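Mevalonate kinase, putative (Leishmania major, PDB 2HFS) probably catalyses the ATP-dependent phosphorylation of (R)-mevalonate to (R)-5-phosphomevalonate, an early step of isoprenoid and sterol biosynthesis. Local coordinates at residues Y19-V31 / K282-A294. Residues are numbered along the deposited sequence; the frame is centred on the assembly and turned at random.
Sequences YGKVILFGEHFVV and KLSGTGRGGIAVA
E27, in the loop just after strand 17-25, and K282, on strand 280-284, form a buried salt bridge. Next to it lies G285, at the start of the glycine-rich turn between strands 280-284 and 291-296. The E27 side chain can be followed outward. Its CB lies 3.2 Å from G285 O. CG touches the same carbonyl and, at 3.9 Å, CD1 of L283. CG sits between the backbone N and the carbonyl carbon (chi1 51°), and a bend at chi2 brings the carboxylate back toward G285 and K282. There OE1 accepts a nearly straight bond from G285 N (2.8 Å, 168°) on its anti lone pair. E27 OE2 takes K282 NZ, 2.7 Å away, on the syn side, somewhat out of the carboxylate plane. The bond from NZ to OE1 is weak.

The lysine chain arrives from the opposite direction, bent at chi3 and chi4. Besides the carboxylate, K282 NZ donates to L24 O at 3.0 Å, from above the carbonyl plane, and to L283 O within its own strand. The NZ–L24 O bond meets the strand at its beta bulge, where L24 and F25 both face I37.

S284 OG receives I23 N at 3.0 Å in a bent bond. A water bonded to this OG also takes a weak bond from K21 NZ, which forms a salt bridge with D158. Further along, H28 NE2 donates to T286 O at 2.7 Å, almost in its ring plane. CD1 of I23 rests on G285 CA. V22 packs on I291 and V293, and L24 CD2 on V293 CG2.

The contact thus ties the N-terminal strand to the C-terminal part of this GHMP kinase. The buried NZ is gripped by E27, L24 O and L283 O. The carboxylate is shared between K282 and G285 N, and the latter bond probably helps fix the start of the turn.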
# COMPACT_ATOMS: atom_id res chain seq x y z
N TYR A 19 -6.80 0.93 -5.22
CA TYR A 19 -6.00 -0.29 -5.10
C TYR A 19 -5.21 -0.35 -3.80
O TYR A 19 -4.85 0.70 -3.24
CB TYR A 19 -5.05 -0.42 -6.29
CG TYR A 19 -5.72 -0.29 -7.63
CD1 TYR A 19 -6.50 -1.33 -8.15
CD2 TYR A 19 -5.60 0.88 -8.39
CE1 TYR A 19 -7.11 -1.21 -9.41
CE2 TYR A 19 -6.21 1.00 -9.65
CZ TYR A 19 -6.95 -0.07 -10.14
OH TYR A 19 -7.58 0.03 -11.37
N GLY A 20 -4.97 -1.57 -3.31
CA GLY A 20 -3.99 -1.80 -2.25
C GLY A 20 -2.57 -1.57 -2.72
O GLY A 20 -2.34 -1.32 -3.90
N LYS A 21 -1.61 -1.67 -1.79
CA LYS A 21 -0.22 -1.31 -2.05
C LYS A 21 0.76 -2.20 -1.29
O LYS A 21 0.56 -2.46 -0.10
CB LYS A 21 0.04 0.14 -1.60
CG LYS A 21 1.53 0.54 -1.69
CD LYS A 21 2.05 1.22 -0.42
CE LYS A 21 1.88 0.37 0.84
NZ LYS A 21 2.57 0.98 2.02
N VAL A 22 1.82 -2.63 -1.96
CA VAL A 22 2.97 -3.22 -1.26
C VAL A 22 4.26 -2.54 -1.75
O VAL A 22 4.35 -2.13 -2.89
CB VAL A 22 3.10 -4.77 -1.42
CG1 VAL A 22 1.79 -5.48 -1.10
CG2 VAL A 22 3.59 -5.17 -2.81
N ILE A 23 5.24 -2.41 -0.87
CA ILE A 23 6.54 -1.93 -1.32
C ILE A 23 7.41 -3.12 -1.69
O ILE A 23 7.73 -3.97 -0.85
CB ILE A 23 7.20 -1.05 -0.24
CG1 ILE A 23 6.30 0.12 0.11
CG2 ILE A 23 8.53 -0.54 -0.76
CD1 ILE A 23 6.55 0.69 1.47
N LEU A 24 7.78 -3.20 -2.97
CA LEU A 24 8.62 -4.28 -3.44
C LEU A 24 10.08 -4.03 -3.11
O LEU A 24 10.76 -4.93 -2.63
CB LEU A 24 8.44 -4.50 -4.94
CG LEU A 24 7.09 -5.07 -5.38
CD1 LEU A 24 7.21 -5.42 -6.84
CD2 LEU A 24 6.71 -6.30 -4.54
N PHE A 25 10.53 -2.80 -3.34
CA PHE A 25 11.89 -2.38 -3.00
C PHE A 25 11.96 -1.02 -2.37
O PHE A 25 11.27 -0.10 -2.79
CB PHE A 25 12.78 -2.34 -4.25
CG PHE A 25 13.05 -3.70 -4.85
CD1 PHE A 25 14.20 -4.41 -4.49
CD2 PHE A 25 12.17 -4.26 -5.76
CE1 PHE A 25 14.46 -5.65 -5.01
CE2 PHE A 25 12.44 -5.53 -6.30
CZ PHE A 25 13.58 -6.22 -5.92
N GLY A 26 12.78 -0.90 -1.33
CA GLY A 26 13.34 0.39 -0.95
C GLY A 26 12.67 1.16 0.17
O GLY A 26 12.93 2.34 0.33
N GLU A 27 11.82 0.50 0.95
CA GLU A 27 11.38 1.06 2.23
C GLU A 27 12.59 1.51 3.06
O GLU A 27 13.63 0.84 3.09
CB GLU A 27 10.57 0.07 3.04
CG GLU A 27 11.23 -1.29 3.22
CD GLU A 27 10.88 -2.22 2.07
OE1 GLU A 27 9.70 -2.68 2.01
OE2 GLU A 27 11.75 -2.47 1.21
N HIS A 28 12.42 2.63 3.75
CA HIS A 28 13.50 3.21 4.58
C HIS A 28 14.63 3.90 3.83
O HIS A 28 14.99 5.04 4.15
CB HIS A 28 14.01 2.20 5.62
CG HIS A 28 12.99 1.87 6.66
ND1 HIS A 28 12.66 2.75 7.66
CD2 HIS A 28 12.19 0.80 6.82
CE1 HIS A 28 11.71 2.23 8.41
NE2 HIS A 28 11.39 1.05 7.91
N PHE A 29 15.20 3.24 2.83
CA PHE A 29 16.29 3.84 2.05
C PHE A 29 15.83 5.00 1.18
O PHE A 29 16.59 5.95 0.90
CB PHE A 29 16.99 2.77 1.21
CG PHE A 29 17.69 1.73 2.04
CD1 PHE A 29 17.19 0.44 2.16
CD2 PHE A 29 18.86 2.05 2.74
CE1 PHE A 29 17.84 -0.52 2.94
CE2 PHE A 29 19.53 1.09 3.51
CZ PHE A 29 19.00 -0.20 3.62
N VAL A 30 14.57 4.93 0.77
CA VAL A 30 13.91 6.01 0.03
C VAL A 30 13.91 7.35 0.79
O VAL A 30 14.01 8.42 0.17
CB VAL A 30 12.47 5.58 -0.36
CG1 VAL A 30 11.59 5.40 0.91
CG2 VAL A 30 11.85 6.57 -1.33
N VAL A 31 13.78 7.28 2.11
CA VAL A 31 13.86 8.45 2.99
C VAL A 31 15.18 9.20 2.78
O VAL A 31 15.24 10.42 2.96
CB VAL A 31 13.66 8.03 4.46
CG1 VAL A 31 13.94 9.17 5.45
CG2 VAL A 31 12.26 7.47 4.66
N LYS A 282 10.49 -10.83 1.50
CA LYS A 282 11.09 -9.78 2.31
C LYS A 282 10.01 -9.07 3.07
O LYS A 282 8.84 -9.10 2.68
CB LYS A 282 11.85 -8.77 1.43
CG LYS A 282 10.98 -8.11 0.33
CD LYS A 282 11.78 -7.11 -0.52
CE LYS A 282 12.09 -5.79 0.22
NZ LYS A 282 10.87 -4.93 0.36
N LEU A 283 10.40 -8.38 4.12
CA LEU A 283 9.48 -7.47 4.79
C LEU A 283 9.06 -6.39 3.80
O LEU A 283 9.80 -6.08 2.87
CB LEU A 283 10.12 -6.82 6.01
CG LEU A 283 11.30 -5.85 5.92
CD1 LEU A 283 10.94 -4.36 5.59
CD2 LEU A 283 11.98 -5.93 7.31
N SER A 284 7.88 -5.82 4.00
CA SER A 284 7.38 -4.78 3.10
C SER A 284 6.90 -3.60 3.93
O SER A 284 5.95 -3.74 4.69
CB SER A 284 6.23 -5.31 2.25
OG SER A 284 5.71 -4.27 1.43
N GLY A 285 7.56 -2.46 3.78
CA GLY A 285 7.10 -1.25 4.44
C GLY A 285 7.90 -0.96 5.69
O GLY A 285 9.12 -1.08 5.69
N THR A 286 7.21 -0.59 6.76
CA THR A 286 7.85 -0.09 7.98
C THR A 286 8.75 -1.13 8.64
O THR A 286 9.80 -0.80 9.16
CB THR A 286 6.78 0.40 8.98
OG1 THR A 286 6.12 1.54 8.43
CG2 THR A 286 7.40 0.93 10.29
N GLY A 287 8.33 -2.39 8.59
CA GLY A 287 9.03 -3.47 9.26
C GLY A 287 8.72 -3.50 10.74
O GLY A 287 7.85 -2.75 11.22
N ARG A 288 9.44 -4.36 11.47
CA ARG A 288 9.26 -4.56 12.93
C ARG A 288 7.81 -4.94 13.24
O ARG A 288 7.23 -4.50 14.24
CB ARG A 288 9.69 -3.32 13.74
CG ARG A 288 11.11 -2.82 13.45
CD ARG A 288 11.56 -1.73 14.42
NE ARG A 288 12.99 -1.47 14.36
CZ ARG A 288 13.58 -0.36 14.84
NH1 ARG A 288 12.84 0.58 15.42
NH2 ARG A 288 14.89 -0.20 14.73
N GLY A 289 7.22 -5.72 12.34
CA GLY A 289 5.78 -6.00 12.38
C GLY A 289 5.22 -5.82 10.98
O GLY A 289 5.95 -5.88 9.99
N GLY A 290 3.93 -5.56 10.89
CA GLY A 290 3.33 -5.27 9.59
C GLY A 290 3.34 -6.49 8.68
O GLY A 290 3.09 -7.61 9.13
N ILE A 291 3.67 -6.27 7.41
CA ILE A 291 3.56 -7.29 6.37
C ILE A 291 4.90 -7.68 5.76
O ILE A 291 5.88 -6.88 5.79
CB ILE A 291 2.58 -6.86 5.19
CG1 ILE A 291 2.99 -5.50 4.57
CG2 ILE A 291 1.13 -6.85 5.67
CD1 ILE A 291 2.57 -5.36 3.08
N ALA A 292 4.92 -8.89 5.21
CA ALA A 292 5.97 -9.35 4.32
C ALA A 292 5.33 -9.69 2.99
O ALA A 292 4.11 -9.89 2.92
CB ALA A 292 6.68 -10.58 4.89
N VAL A 293 6.16 -9.75 1.95
CA VAL A 293 5.70 -10.06 0.61
C VAL A 293 6.61 -11.14 0.00
O VAL A 293 7.83 -11.08 0.16
CB VAL A 293 5.66 -8.80 -0.29
CG1 VAL A 293 7.04 -8.08 -0.37
CG2 VAL A 293 5.17 -9.15 -1.65
N ALA A 294 6.00 -12.12 -0.65
CA ALA A 294 6.77 -13.17 -1.34
C ALA A 294 6.37 -13.13 -2.81
O ALA A 294 5.21 -12.86 -3.14
CB ALA A 294 6.45 -14.53 -0.74
O HOH W 1 3.98 -2.05 2.31